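Local coordinates for trigger factor (Thermotoga maritima, PDB 2NSA), which probably acts as a chaperone that keeps newly made proteins in an open conformation and as a peptidyl-prolyl isomerase, with this chain representing its C-terminal chaperone domain, at residues 32-37 / 96-101; 103-108 / 156-161. All blocks are in the same frame, centred on the assembly; numbering follows the deposited sequence.

Interaction 1: 32-37 / 96-101; sequences QLLEKL and RVIEVL
Leu-37 turns its CG away from the carbonyl carbon (chi1 -79°), and a chi2 of 176° sets CD1 anti to CA, toward Ile-98, and leaves CD2 beside Val-97. This is helix-to-helix packing in the all-helical C-terminal domain of trigger factor. The C-terminal part of helix 25-36, together with Leu-37, meets the second half of helix 77-105.

The two methyls of Leu-37 divide the work. CD2 of Leu-37 lies 3.9 Å from CG1 of Val-97, and the two side chains run at a slant to each other. CD1 of Leu-37 turns to Ile-98 and stands 4.3 Å from its CG1. Val-97 has both branches engaged. Its CG1 is anti to its own backbone N and takes the Leu-37 methyl. Its CG2 rests 3.9 Å from the backbone O of Leu-37. That is a van der Waals contact with the main chain.

Leu-34, one turn earlier, adds a second point of contact with Ile-98. The CB of neither residue is aimed straight at the opposite helix, but their ends close the distance.

The junction is apolar and mostly buried. Leu-9 of helix 6-12 also packs on Leu-37, and Val-41 touches Val-97. Trp-148 of helix 140-160 lies against Ile-98. A polar tie sits beside the contact, where NE of Arg-94 hydrogen-bonds to the backbone O of Leu-34. The Leu-34 to Ile-98 contact is made methyl to methyl, with CD2 of Leu-34 4.1 Å from CD1 of Ile-98.

Interaction 2: 103-108 / 156-161; sequences QEKGIS and LDLLLQ
Ile-107 and Leu-158 point their ends at each other, while Lys-105 slants across Leu-159. The contact joins a Schellman motif at the end of helix 77-105 to the last turns of helix 140-160, in the all-helical chaperone domain of trigger factor. Gly-106 has a positive phi of 71°, and two bonds lead back from here into the last turn. The chain therefore turns there, with Lys-105 just before the turn and Ile-107 just after it. Both direct their CB atoms at helix 140-160.

The Ile-107 and Leu-158 pair meets tip to tip. The CG1 branch of Ile-107 is bent back at its end (chi2 -55°), and this places two carbons beside a single leucine methyl. CD1 of Ile-107 is 3.5 Å from CD1 of Leu-158, a close approach for two methyls. CG1 of Ile-107 lies 3.7 Å from the same CD1 of Leu-158. Leu-151 and Lys-154, earlier on helix 140-160, also touch Ile-107.

Lys-105 serves two purposes. Its aliphatic chain is extended as far as CE and works as an apolar surface. CD of Lys-105 comes within 4.3 Å of CD1 of Leu-158. The chain then bends at chi4 (-59°), and NZ forms a salt bridge with Glu-162, just beyond segment 156-161. The charged end thus has its own partner, while the carbons before it pack on the leucines.

Leu-159 is buried, whereas Lys-105, Ile-107 and Leu-158 keep some exposure to solvent. The CB of Leu-159 is not aimed at segment 103-108, yet the end of its side chain swings closer. There CD2 of Leu-159 lies 3.8 Å from CE of Lys-105.

In the fold
The centres of interactions 1 and 2 lie about 10 Å apart, and both use helix 77-105. Interaction 1 joins it to helix 25-36, and interaction 2 joins its C-terminal end to helix 140-160. Both segments of interaction 1 precede both segments of interaction 2 in the sequence. Their side chains also meet directly. CD2 of Leu-34 is 3.5 Å from CD2 of Leu-156, and CD1 of Leu-101 is 3.7 Å from CD1 of Leu-159. Leu-33 packs on both Leu-156 and Leu-160. The three helices thus pack on one another through leucine side chains that join the two contacts, with interaction 1 nearer the centre of the chain.

Interaction 1: 32-37 / 96-101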
loop_
_atom_site.group_PDB
_atom_site.type_symbol
_atom_site.label_atom_id
_atom_site.label_comp_id
_atom_site.label_asym_id
_atom_site.label_seq_id
_atom_site.Cartn_x
_atom_site.Cartn_y
_atom_site.Cartn_z
ATOM N N GLN A 32 8.645 -2.236 5.610
ATOM C CA GLN A 32 9.719 -1.252 5.513
ATOM C C GLN A 32 9.864 -0.731 4.089
ATOM O O GLN A 32 10.188 0.437 3.875
ATOM C CB GLN A 32 11.048 -1.850 5.991
ATOM C CG GLN A 32 12.197 -0.845 6.008
ATOM C CD GLN A 32 13.410 -1.341 6.779
ATOM O OE1 GLN A 32 13.976 -2.389 6.466
ATOM N NE2 GLN A 32 13.816 -0.582 7.793
ATOM N N LEU A 33 9.624 -1.602 3.114
ATOM C CA LEU A 33 9.719 -1.207 1.715
ATOM C C LEU A 33 8.680 -0.130 1.425
ATOM O O LEU A 33 8.997 0.916 0.858
ATOM C CB LEU A 33 9.489 -2.418 0.808
ATOM C CG LEU A 33 9.532 -2.157 -0.699
ATOM C CD1 LEU A 33 10.843 -1.492 -1.078
ATOM C CD2 LEU A 33 9.356 -3.477 -1.435
ATOM N N LEU A 34 7.440 -0.385 1.831
ATOM C CA LEU A 34 6.352 0.565 1.619
ATOM C C LEU A 34 6.595 1.885 2.337
ATOM O O LEU A 34 6.269 2.955 1.826
ATOM C CB LEU A 34 5.024 -0.024 2.105
ATOM C CG LEU A 34 4.368 -1.109 1.256
ATOM C CD1 LEU A 34 3.132 -1.631 1.970
ATOM C CD2 LEU A 34 4.005 -0.546 -0.112
ATOM N N GLU A 35 7.167 1.805 3.531
ATOM C CA GLU A 35 7.436 2.997 4.317
ATOM C C GLU A 35 8.481 3.911 3.689
ATOM O O GLU A 35 8.397 5.133 3.809
ATOM C CB GLU A 35 7.885 2.595 5.722
ATOM C CG GLU A 35 8.200 3.766 6.629
ATOM C CD GLU A 35 8.605 3.328 8.023
ATOM O OE1 GLU A 35 8.873 4.210 8.866
ATOM O OE2 GLU A 35 8.653 2.103 8.275
ATOM N N LYS A 36 9.457 3.324 3.006
ATOM C CA LYS A 36 10.524 4.112 2.399
ATOM C C LYS A 36 10.281 4.536 0.955
ATOM O O LYS A 36 10.855 5.522 0.493
ATOM C CB LYS A 36 11.846 3.345 2.490
ATOM C CG LYS A 36 12.337 3.122 3.912
ATOM C CD LYS A 36 12.559 4.444 4.633
ATOM C CE LYS A 36 13.127 4.225 6.028
ATOM N NZ LYS A 36 13.349 5.505 6.751
ATOM N N LEU A 37 9.425 3.806 0.247
ATOM C CA LEU A 37 9.140 4.122 -1.150
ATOM C C LEU A 37 8.803 5.587 -1.459
ATOM O O LEU A 37 9.273 6.130 -2.453
ATOM C CB LEU A 37 8.030 3.206 -1.684
ATOM C CG LEU A 37 8.470 1.787 -2.072
ATOM C CD1 LEU A 37 7.259 0.954 -2.485
ATOM C CD2 LEU A 37 9.475 1.865 -3.221
ATOM N N ARG A 96 2.010 6.248 -6.722
ATOM C CA ARG A 96 2.614 6.621 -7.996
ATOM C C ARG A 96 3.849 5.744 -8.252
ATOM O O ARG A 96 4.032 5.218 -9.362
ATOM C CB ARG A 96 3.022 8.097 -7.987
ATOM C CG ARG A 96 3.878 8.510 -9.186
ATOM C CD ARG A 96 3.152 8.355 -10.509
ATOM N NE ARG A 96 3.981 8.888 -11.594
ATOM C CZ ARG A 96 3.787 8.650 -12.888
ATOM N NH1 ARG A 96 2.782 7.879 -13.286
ATOM N NH2 ARG A 96 4.609 9.177 -13.785
ATOM N N VAL A 97 4.693 5.579 -7.236
ATOM C CA VAL A 97 5.903 4.759 -7.376
ATOM C C VAL A 97 5.553 3.318 -7.747
ATOM O O VAL A 97 6.178 2.718 -8.631
ATOM C CB VAL A 97 6.741 4.745 -6.069
ATOM C CG1 VAL A 97 7.945 3.811 -6.227
ATOM C CG2 VAL A 97 7.209 6.145 -5.747
ATOM N N ILE A 98 4.544 2.766 -7.081
ATOM C CA ILE A 98 4.127 1.390 -7.338
ATOM C C ILE A 98 3.587 1.238 -8.752
ATOM O O ILE A 98 3.930 0.282 -9.470
ATOM C CB ILE A 98 3.066 0.936 -6.302
ATOM C CG1 ILE A 98 3.742 0.792 -4.936
ATOM C CG2 ILE A 98 2.432 -0.388 -6.721
ATOM C CD1 ILE A 98 2.796 0.780 -3.762
ATOM N N GLU A 99 2.760 2.192 -9.163
ATOM C CA GLU A 99 2.178 2.150 -10.504
ATOM C C GLU A 99 3.273 2.234 -11.569
ATOM O O GLU A 99 3.265 1.472 -12.544
ATOM C CB GLU A 99 1.164 3.288 -10.679
ATOM C CG GLU A 99 0.286 3.113 -11.902
ATOM C CD GLU A 99 -0.950 3.998 -11.866
ATOM O OE1 GLU A 99 -1.913 3.674 -11.127
ATOM O OE2 GLU A 99 -0.949 5.019 -12.575
ATOM N N VAL A 100 4.227 3.138 -11.368
ATOM C CA VAL A 100 5.326 3.293 -12.316
ATOM C C VAL A 100 6.199 2.045 -12.353
ATOM O O VAL A 100 6.617 1.622 -13.431
ATOM C CB VAL A 100 6.206 4.514 -11.981
ATOM C CG1 VAL A 100 7.468 4.509 -12.850
ATOM C CG2 VAL A 100 5.425 5.794 -12.249
ATOM N N LEU A 101 6.488 1.455 -11.197
ATOM C CA LEU A 101 7.315 0.251 -11.203
ATOM C C LEU A 101 6.582 -0.880 -11.917
ATOM O O LEU A 101 7.206 -1.683 -12.616
ATOM C CB LEU A 101 7.695 -0.174 -9.777
ATOM C CG LEU A 101 8.704 0.776 -9.118
ATOM C CD1 LEU A 101 8.856 0.452 -7.639
ATOM C CD2 LEU A 101 10.048 0.659 -9.837
#

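Interaction 2: 103-108 / 156-161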
loop_
_atom_site.group_PDB
_atom_site.type_symbol
_atom_site.label_atom_id
_atom_site.label_comp_id
_atom_site.label_asym_id
_atom_site.label_seq_id
_atom_site.Cartn_x
_atom_site.Cartn_y
_atom_site.Cartn_z
ATOM N N GLN A 103 4.567 -0.578 -14.409
ATOM C CA GLN A 103 4.703 -0.319 -15.839
ATOM C C GLN A 103 6.127 -0.613 -16.298
ATOM O O GLN A 103 6.330 -1.222 -17.349
ATOM C CB GLN A 103 4.340 1.134 -16.158
ATOM C CG GLN A 103 2.947 1.505 -15.700
ATOM C CD GLN A 103 2.676 2.985 -15.794
ATOM O OE1 GLN A 103 3.597 3.793 -15.843
ATOM N NE2 GLN A 103 1.399 3.354 -15.796
ATOM N N GLU A 104 7.118 -0.202 -15.516
ATOM C CA GLU A 104 8.501 -0.447 -15.905
ATOM C C GLU A 104 8.862 -1.924 -15.912
ATOM O O GLU A 104 9.706 -2.354 -16.700
ATOM C CB GLU A 104 9.462 0.312 -14.992
ATOM C CG GLU A 104 9.333 1.814 -15.124
ATOM C CD GLU A 104 10.324 2.561 -14.269
ATOM O OE1 GLU A 104 10.813 1.985 -13.277
ATOM O OE2 GLU A 104 10.601 3.734 -14.586
ATOM N N LYS A 105 8.220 -2.700 -15.047
ATOM C CA LYS A 105 8.495 -4.131 -14.958
ATOM C C LYS A 105 7.600 -5.013 -15.818
ATOM O O LYS A 105 7.790 -6.232 -15.862
ATOM C CB LYS A 105 8.394 -4.584 -13.503
ATOM C CG LYS A 105 9.510 -4.049 -12.633
ATOM C CD LYS A 105 9.380 -4.571 -11.224
ATOM C CE LYS A 105 10.693 -4.432 -10.490
ATOM N NZ LYS A 105 11.759 -5.190 -11.209
ATOM N N GLY A 106 6.628 -4.408 -16.490
ATOM C CA GLY A 106 5.727 -5.176 -17.335
ATOM C C GLY A 106 4.762 -6.041 -16.545
ATOM O O GLY A 106 4.348 -7.104 -17.003
ATOM N N ILE A 107 4.394 -5.579 -15.354
ATOM C CA ILE A 107 3.479 -6.312 -14.490
ATOM C C ILE A 107 2.048 -5.812 -14.681
ATOM O O ILE A 107 1.813 -4.605 -14.797
ATOM C CB ILE A 107 3.877 -6.143 -13.006
ATOM C CG1 ILE A 107 5.338 -6.558 -12.811
ATOM C CG2 ILE A 107 2.951 -6.972 -12.112
ATOM C CD1 ILE A 107 5.646 -7.964 -13.308
ATOM N N SER A 108 1.100 -6.746 -14.709
ATOM C CA SER A 108 -0.312 -6.419 -14.890
ATOM C C SER A 108 -1.170 -7.438 -14.140
ATOM O O SER A 108 -0.640 -8.327 -13.479
ATOM C CB SER A 108 -0.657 -6.442 -16.382
ATOM O OG SER A 108 -1.937 -5.888 -16.626
ATOM N N LEU A 156 5.666 -5.300 -4.931
ATOM C CA LEU A 156 6.445 -5.350 -3.696
ATOM C C LEU A 156 7.241 -6.652 -3.585
ATOM O O LEU A 156 8.425 -6.630 -3.239
ATOM C CB LEU A 156 5.534 -5.200 -2.479
ATOM C CG LEU A 156 4.809 -3.853 -2.403
ATOM C CD1 LEU A 156 3.822 -3.911 -1.246
ATOM C CD2 LEU A 156 5.799 -2.709 -2.222
ATOM N N ASP A 157 6.599 -7.780 -3.882
ATOM C CA ASP A 157 7.281 -9.074 -3.799
ATOM C C ASP A 157 8.477 -9.130 -4.746
ATOM O O ASP A 157 9.547 -9.614 -4.374
ATOM C CB ASP A 157 6.311 -10.214 -4.103
ATOM C CG ASP A 157 5.352 -10.491 -2.950
ATOM O OD1 ASP A 157 5.513 -9.875 -1.879
ATOM O OD2 ASP A 157 4.445 -11.330 -3.116
ATOM N N LEU A 158 8.299 -8.637 -5.968
ATOM C CA LEU A 158 9.395 -8.635 -6.936
ATOM C C LEU A 158 10.568 -7.798 -6.437
ATOM O O LEU A 158 11.727 -8.201 -6.564
ATOM C CB LEU A 158 8.918 -8.098 -8.287
ATOM C CG LEU A 158 8.085 -9.048 -9.146
ATOM C CD1 LEU A 158 7.447 -8.275 -10.296
ATOM C CD2 LEU A 158 8.977 -10.166 -9.684
ATOM N N LEU A 159 10.285 -6.626 -5.879
ATOM C CA LEU A 159 11.363 -5.788 -5.377
ATOM C C LEU A 159 12.110 -6.487 -4.245
ATOM O O LEU A 159 13.340 -6.503 -4.226
ATOM C CB LEU A 159 10.827 -4.438 -4.890
ATOM C CG LEU A 159 10.235 -3.522 -5.963
ATOM C CD1 LEU A 159 9.662 -2.278 -5.292
ATOM C CD2 LEU A 159 11.299 -3.138 -6.988
ATOM N N LEU A 160 11.372 -7.072 -3.307
ATOM C CA LEU A 160 12.009 -7.757 -2.188
ATOM C C LEU A 160 12.884 -8.908 -2.664
ATOM O O LEU A 160 13.953 -9.160 -2.101
ATOM C CB LEU A 160 10.957 -8.289 -1.220
ATOM C CG LEU A 160 10.102 -7.242 -0.509
ATOM C CD1 LEU A 160 9.094 -7.950 0.373
ATOM C CD2 LEU A 160 10.990 -6.313 0.317
ATOM N N GLN A 161 12.425 -9.609 -3.695
ATOM C CA GLN A 161 13.172 -10.738 -4.236
ATOM C C GLN A 161 14.394 -10.293 -5.040
ATOM O O GLN A 161 15.213 -11.121 -5.447
ATOM C CB GLN A 161 12.244 -11.617 -5.082
ATOM C CG GLN A 161 11.297 -12.457 -4.223
ATOM C CD GLN A 161 10.084 -12.980 -4.972
ATOM O OE1 GLN A 161 10.103 -13.114 -6.194
ATOM N NE2 GLN A 161 9.024 -13.295 -4.233
#